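Local coordinates for protein putative metallopeptidase (Shewanella baltica OS155, PDB 3IEH) that binds a zinc ion and, as a member of the peptidase M14 family, may act as a metallocarboxypeptidase or related hydrolase, at residues H76-A81 / E171-R176; E177-S182 / C244-A249. All coordinates share one frame; numbering follows the deposited sequence.

Interaction 1: H76-A81 / E171-R176; sequences HGEESA and EDVLSR. With ZN (zinc ion), chain B.
Glu-79 and Glu-171 meet beside the zinc ion of an M14-type metallopeptidase site. The HGEE sequence carries the HxxE zinc motif on a type I turn from His-76 to Glu-79. His-76 binds the metal through ND1 at 2.1 Å. Glu-79 chelates it with both carboxylate oxygens, OE1 at 2.3 Å and OE2 at 2.5 Å from the zinc ion. Its chain is extended beyond CG (chi2 177°), which carries the carboxylate out to the metal. Water 2 and His-170 complete the site.

Two hydrogen bonds join the segments. Glu-171 N donates to Glu-79 OE1 from above the carboxylate plane, in a nearly straight bond (171°). This N-H helps fix the zinc-binding carboxylate. In return, Ala-81 N donates to Glu-171 OE1, so the glutamate after His-170 holds the first residue of helix 81-91. The other oxygen, OE2 of Glu-171, forms a salt bridge with Arg-256 and a hydrogen bond with Thr-247 OG1.

The aliphatic parts also touch: Glu-79 CB lies 3.6 Å from Glu-171 CB.

Farther out, Glu-78 forms a salt bridge with Arg-119. Water 1 links the same carboxylate to the other segment: it donates to Glu-78 OE2 at 2.7 Å and accepts from Val-173 N at 2.9 Å.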
loop_
_atom_site.group_PDB
_atom_site.type_symbol
_atom_site.label_atom_id
_atom_site.label_comp_id
_atom_site.label_asym_id
_atom_site.label_seq_id
_atom_site.Cartn_x
_atom_site.Cartn_y
_atom_site.Cartn_z
ATOM N N HIS A 76 -2.199 -7.996 0.264
ATOM C CA HIS A 76 -1.860 -9.350 0.662
ATOM C C HIS A 76 -2.031 -9.503 2.155
ATOM O O HIS A 76 -1.406 -8.768 2.914
ATOM C CB HIS A 76 -0.440 -9.670 0.234
ATOM C CG HIS A 76 -0.254 -9.660 -1.248
ATOM N ND1 HIS A 76 0.786 -9.006 -1.864
ATOM C CD2 HIS A 76 -0.997 -10.200 -2.240
ATOM C CE1 HIS A 76 0.690 -9.163 -3.173
ATOM N NE2 HIS A 76 -0.388 -9.878 -3.427
ATOM N N GLY A 77 -2.846 -10.485 2.561
ATOM C CA GLY A 77 -3.320 -10.618 3.946
ATOM C C GLY A 77 -2.289 -10.941 4.997
ATOM O O GLY A 77 -2.521 -10.694 6.189
ATOM N N GLU A 78 -1.155 -11.503 4.573
ATOM C CA GLU A 78 -0.058 -11.798 5.509
ATOM C C GLU A 78 0.864 -10.590 5.745
ATOM O O GLU A 78 1.746 -10.634 6.582
ATOM C CB GLU A 78 0.757 -13.013 5.044
ATOM C CG GLU A 78 1.940 -12.778 4.102
ATOM C CD GLU A 78 1.555 -12.496 2.666
ATOM O OE1 GLU A 78 0.436 -12.000 2.458
ATOM O OE2 GLU A 78 2.373 -12.784 1.746
ATOM N N GLU A 79 0.663 -9.520 4.993
ATOM C CA GLU A 79 1.531 -8.359 5.044
ATOM C C GLU A 79 0.853 -7.285 5.875
ATOM O O GLU A 79 0.613 -6.165 5.413
ATOM C CB GLU A 79 1.787 -7.916 3.620
ATOM C CG GLU A 79 2.343 -9.087 2.782
ATOM C CD GLU A 79 2.562 -8.745 1.331
ATOM O OE1 GLU A 79 2.279 -7.579 0.902
ATOM O OE2 GLU A 79 3.015 -9.661 0.613
ATOM N N SER A 80 0.545 -7.668 7.111
ATOM C CA SER A 80 -0.346 -6.907 7.979
ATOM C C SER A 80 0.300 -5.676 8.615
ATOM O O SER A 80 -0.418 -4.784 9.068
ATOM C CB SER A 80 -0.959 -7.834 9.034
ATOM O OG SER A 80 0.039 -8.600 9.668
ATOM N N ALA A 81 1.633 -5.596 8.617
ATOM C CA ALA A 81 2.298 -4.386 9.109
ATOM C C ALA A 81 1.956 -3.157 8.229
ATOM O O ALA A 81 1.997 -2.022 8.707
ATOM C CB ALA A 81 3.817 -4.586 9.258
ATOM N N GLU A 171 4.674 -6.205 2.292
ATOM C CA GLU A 171 5.680 -6.885 3.089
ATOM C C GLU A 171 6.101 -8.164 2.390
ATOM O O GLU A 171 5.361 -8.706 1.603
ATOM C CB GLU A 171 5.164 -7.217 4.469
ATOM C CG GLU A 171 4.694 -6.064 5.284
ATOM C CD GLU A 171 4.867 -6.356 6.760
ATOM O OE1 GLU A 171 3.944 -6.923 7.343
ATOM O OE2 GLU A 171 5.954 -6.111 7.331
ATOM N N ASP A 172 7.306 -8.631 2.682
ATOM C CA ASP A 172 7.838 -9.854 2.084
ATOM C C ASP A 172 8.121 -10.845 3.226
ATOM O O ASP A 172 9.078 -10.669 3.983
ATOM C CB ASP A 172 9.098 -9.502 1.264
ATOM C CG ASP A 172 9.726 -10.703 0.531
ATOM O OD1 ASP A 172 9.370 -11.886 0.756
ATOM O OD2 ASP A 172 10.632 -10.444 -0.273
ATOM N N VAL A 173 7.280 -11.880 3.327
ATOM C CA VAL A 173 7.404 -12.931 4.366
ATOM C C VAL A 173 8.615 -13.860 4.151
ATOM O O VAL A 173 9.014 -14.572 5.051
ATOM C CB VAL A 173 6.091 -13.781 4.510
ATOM C CG1 VAL A 173 5.788 -14.620 3.241
ATOM C CG2 VAL A 173 6.183 -14.687 5.690
ATOM N N LEU A 174 9.212 -13.833 2.967
ATOM C CA LEU A 174 10.397 -14.611 2.711
ATOM C C LEU A 174 11.676 -13.821 2.942
ATOM O O LEU A 174 12.763 -14.345 2.704
ATOM C CB LEU A 174 10.377 -15.130 1.283
ATOM C CG LEU A 174 9.263 -16.150 1.003
ATOM C CD1 LEU A 174 9.330 -16.602 -0.453
ATOM C CD2 LEU A 174 9.333 -17.353 1.956
ATOM N N SER A 175 11.573 -12.584 3.432
ATOM C CA SER A 175 12.755 -11.730 3.550
ATOM C C SER A 175 13.026 -11.162 4.937
ATOM O O SER A 175 12.106 -10.806 5.676
ATOM C CB SER A 175 12.644 -10.565 2.557
ATOM O OG SER A 175 13.841 -9.767 2.565
ATOM N N ARG A 176 14.313 -11.076 5.274
ATOM C CA ARG A 176 14.749 -10.344 6.459
ATOM C C ARG A 176 15.304 -8.941 6.091
ATOM O O ARG A 176 15.647 -8.160 6.967
ATOM C CB ARG A 176 15.741 -11.169 7.266
ATOM C CG ARG A 176 17.039 -11.460 6.576
ATOM C CD ARG A 176 17.987 -12.201 7.529
ATOM N NE ARG A 176 18.362 -11.359 8.661
ATOM C CZ ARG A 176 19.233 -10.350 8.606
ATOM N NH1 ARG A 176 19.860 -10.033 7.472
ATOM N NH2 ARG A 176 19.480 -9.644 9.708
HETATM ZN ZN ZN B . 2.617 -8.097 -1.270
HETATM O O HOH W 1 4.891 -11.695 1.738
HETATM O O HOH W 2 4.661 -8.126 -2.335
#

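Interaction 2: E177-S182 / C244-A249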
loop_
_atom_site.group_PDB
_atom_site.type_symbol
_atom_site.label_atom_id
_atom_site.label_comp_id
_atom_site.label_asym_id
_atom_site.label_seq_id
_atom_site.Cartn_x
_atom_site.Cartn_y
_atom_site.Cartn_z
ATOM N N GLU A 177 15.312 -8.619 4.793
ATOM C CA GLU A 177 15.916 -7.394 4.261
ATOM C C GLU A 177 14.868 -6.529 3.567
ATOM O O GLU A 177 14.038 -7.055 2.834
ATOM C CB GLU A 177 16.986 -7.769 3.226
ATOM C CG GLU A 177 18.185 -8.473 3.807
ATOM C CD GLU A 177 19.197 -8.895 2.753
ATOM O OE1 GLU A 177 18.799 -9.114 1.606
ATOM O OE2 GLU A 177 20.395 -9.018 3.076
ATOM N N ALA A 178 14.907 -5.222 3.774
ATOM C CA ALA A 178 13.903 -4.323 3.158
ATOM C C ALA A 178 14.246 -4.007 1.691
ATOM O O ALA A 178 15.400 -4.121 1.274
ATOM C CB ALA A 178 13.792 -3.022 3.953
ATOM N N TYR A 179 13.241 -3.617 0.913
ATOM C CA TYR A 179 13.482 -3.117 -0.427
ATOM C C TYR A 179 12.255 -2.367 -0.902
ATOM O O TYR A 179 11.222 -2.323 -0.217
ATOM C CB TYR A 179 13.925 -4.232 -1.407
ATOM C CG TYR A 179 12.954 -5.365 -1.533
ATOM C CD1 TYR A 179 12.915 -6.392 -0.563
ATOM C CD2 TYR A 179 12.077 -5.437 -2.624
ATOM C CE1 TYR A 179 12.014 -7.452 -0.671
ATOM C CE2 TYR A 179 11.156 -6.499 -2.751
ATOM C CZ TYR A 179 11.113 -7.490 -1.759
ATOM O OH TYR A 179 10.216 -8.535 -1.880
ATOM N N VAL A 180 12.393 -1.712 -2.048
ATOM C CA VAL A 180 11.337 -0.871 -2.578
ATOM C C VAL A 180 11.346 -0.877 -4.104
ATOM O O VAL A 180 12.397 -0.795 -4.699
ATOM C CB VAL A 180 11.475 0.594 -2.069
ATOM C CG1 VAL A 180 12.888 1.083 -2.235
ATOM C CG2 VAL A 180 10.518 1.501 -2.831
ATOM N N TYR A 181 10.165 -1.021 -4.704
ATOM C CA TYR A 181 9.960 -0.906 -6.140
ATOM C C TYR A 181 9.580 0.537 -6.332
ATOM O O TYR A 181 8.666 0.984 -5.675
ATOM C CB TYR A 181 8.754 -1.750 -6.628
ATOM C CG TYR A 181 8.871 -3.262 -6.483
ATOM C CD1 TYR A 181 8.498 -3.908 -5.305
ATOM C CD2 TYR A 181 9.309 -4.041 -7.533
ATOM C CE1 TYR A 181 8.598 -5.290 -5.175
ATOM C CE2 TYR A 181 9.421 -5.414 -7.414
ATOM C CZ TYR A 181 9.062 -6.037 -6.249
ATOM O OH TYR A 181 9.180 -7.412 -6.164
ATOM N N SER A 182 10.228 1.263 -7.236
ATOM C CA SER A 182 9.832 2.664 -7.502
ATOM C C SER A 182 9.664 2.928 -8.993
ATOM O O SER A 182 10.150 2.158 -9.829
ATOM C CB SER A 182 10.808 3.687 -6.895
ATOM O OG SER A 182 12.049 3.687 -7.573
ATOM N N CYS A 244 6.372 0.912 -4.241
ATOM C CA CYS A 244 5.818 -0.208 -3.508
ATOM C C CYS A 244 6.894 -0.649 -2.524
ATOM O O CYS A 244 7.847 -1.298 -2.908
ATOM C CB CYS A 244 5.446 -1.359 -4.420
ATOM S SG CYS A 244 5.059 -2.900 -3.501
ATOM N N THR A 245 6.752 -0.265 -1.265
ATOM C CA THR A 245 7.744 -0.590 -0.260
ATOM C C THR A 245 7.519 -2.017 0.217
ATOM O O THR A 245 6.384 -2.491 0.275
ATOM C CB THR A 245 7.661 0.359 0.955
ATOM O OG1 THR A 245 6.353 0.281 1.502
ATOM C CG2 THR A 245 7.959 1.832 0.544
ATOM N N GLU A 246 8.615 -2.698 0.534
ATOM C CA GLU A 246 8.557 -4.070 1.032
ATOM C C GLU A 246 9.366 -4.148 2.336
ATOM O O GLU A 246 10.583 -4.151 2.308
ATOM C CB GLU A 246 9.142 -5.026 -0.019
ATOM C CG GLU A 246 8.345 -5.072 -1.313
ATOM C CD GLU A 246 7.145 -6.014 -1.267
ATOM O OE1 GLU A 246 6.943 -6.796 -0.297
ATOM O OE2 GLU A 246 6.395 -5.976 -2.245
ATOM N N THR A 247 8.678 -4.140 3.470
ATOM C CA THR A 247 9.321 -4.397 4.743
ATOM C C THR A 247 9.450 -5.917 4.951
ATOM O O THR A 247 8.615 -6.715 4.499
ATOM C CB THR A 247 8.571 -3.736 5.934
ATOM O OG1 THR A 247 7.172 -4.070 5.900
ATOM C CG2 THR A 247 8.753 -2.227 5.915
ATOM N N PRO A 248 10.502 -6.337 5.625
ATOM C CA PRO A 248 10.735 -7.773 5.779
ATOM C C PRO A 248 9.922 -8.404 6.896
ATOM O O PRO A 248 10.152 -8.096 8.078
ATOM C CB PRO A 248 12.234 -7.842 6.095
ATOM C CG PRO A 248 12.540 -6.510 6.750
ATOM C CD PRO A 248 11.606 -5.514 6.143
ATOM N N ALA A 249 9.053 -9.352 6.543
ATOM C CA ALA A 249 8.110 -9.916 7.510
ATOM C C ALA A 249 8.723 -10.998 8.404
ATOM O O ALA A 249 8.015 -11.599 9.223
ATOM C CB ALA A 249 6.842 -10.431 6.802
HETATM O O HOH W 3 7.707 -8.723 -3.803
#
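Tyr-179 and Glu-246 touch because their first torsions and a bend in the glutamate lay them side by side. Tyr-179 CG sits between the backbone N and the carbonyl carbon (chi1 58°), which brings the ring over its neighbour. Glu-246 CG is anti to its carbonyl carbon, and the chain bends at chi2 (-83°). The two strands are an antiparallel pair in the mixed sheet of the M14 fold. Tyr-179 with Glu-246 and Tyr-181 with Cys-244 are hydrogen-bonded pairs. Val-180 with Thr-245 is the non-hydrogen-bonded pair between them. Four backbone bonds hold the strands together, among them Glu-246 N to Tyr-179 O at 2.7 Å.

Glu-246 CB lies over the centre of the Tyr-179 ring in a CH-pi contact, 3.6 Å from the centroid. The ring and the carboxylate are almost parallel, 13° apart. Glu-246 is the predicted proton donor/acceptor, so this ring packs along a probable catalytic side chain.

On the same sheet face, Cys-244 SG approaches the Tyr-181 ring obliquely, 5.2 Å from its centroid. The Tyr-179 hydroxyl is hydrogen-bonded to Asp-172 OD2. Water 3 gathers the three polar ends: it lies 3.2 Å from Tyr-179 OH, 3.1 Å from Tyr-181 OH and, in a weak bond, 3.4 Å from Glu-246 OE2.

How the interactions relate
From the N terminus, the loop after strand 68-73 comes first. Interaction 1 closes a long loop when strand 165-172 returns to it. A short loop then leads into strand 179-183. Interaction 2 closes a second loop when strand 242-248 pairs with that strand. The two loops follow in series and neither encloses the other. In the sheet, strand 242-248 lies between 165-172 and 179-183. Both contacts reach this sheet, interaction 1 through strand 165-172, and they sit side by side. Polar side-chain bonds tie the end of strand 165-172 to both strands of interaction 2. Together the contacts bring the zinc ligands close to the predicted catalytic Glu-246.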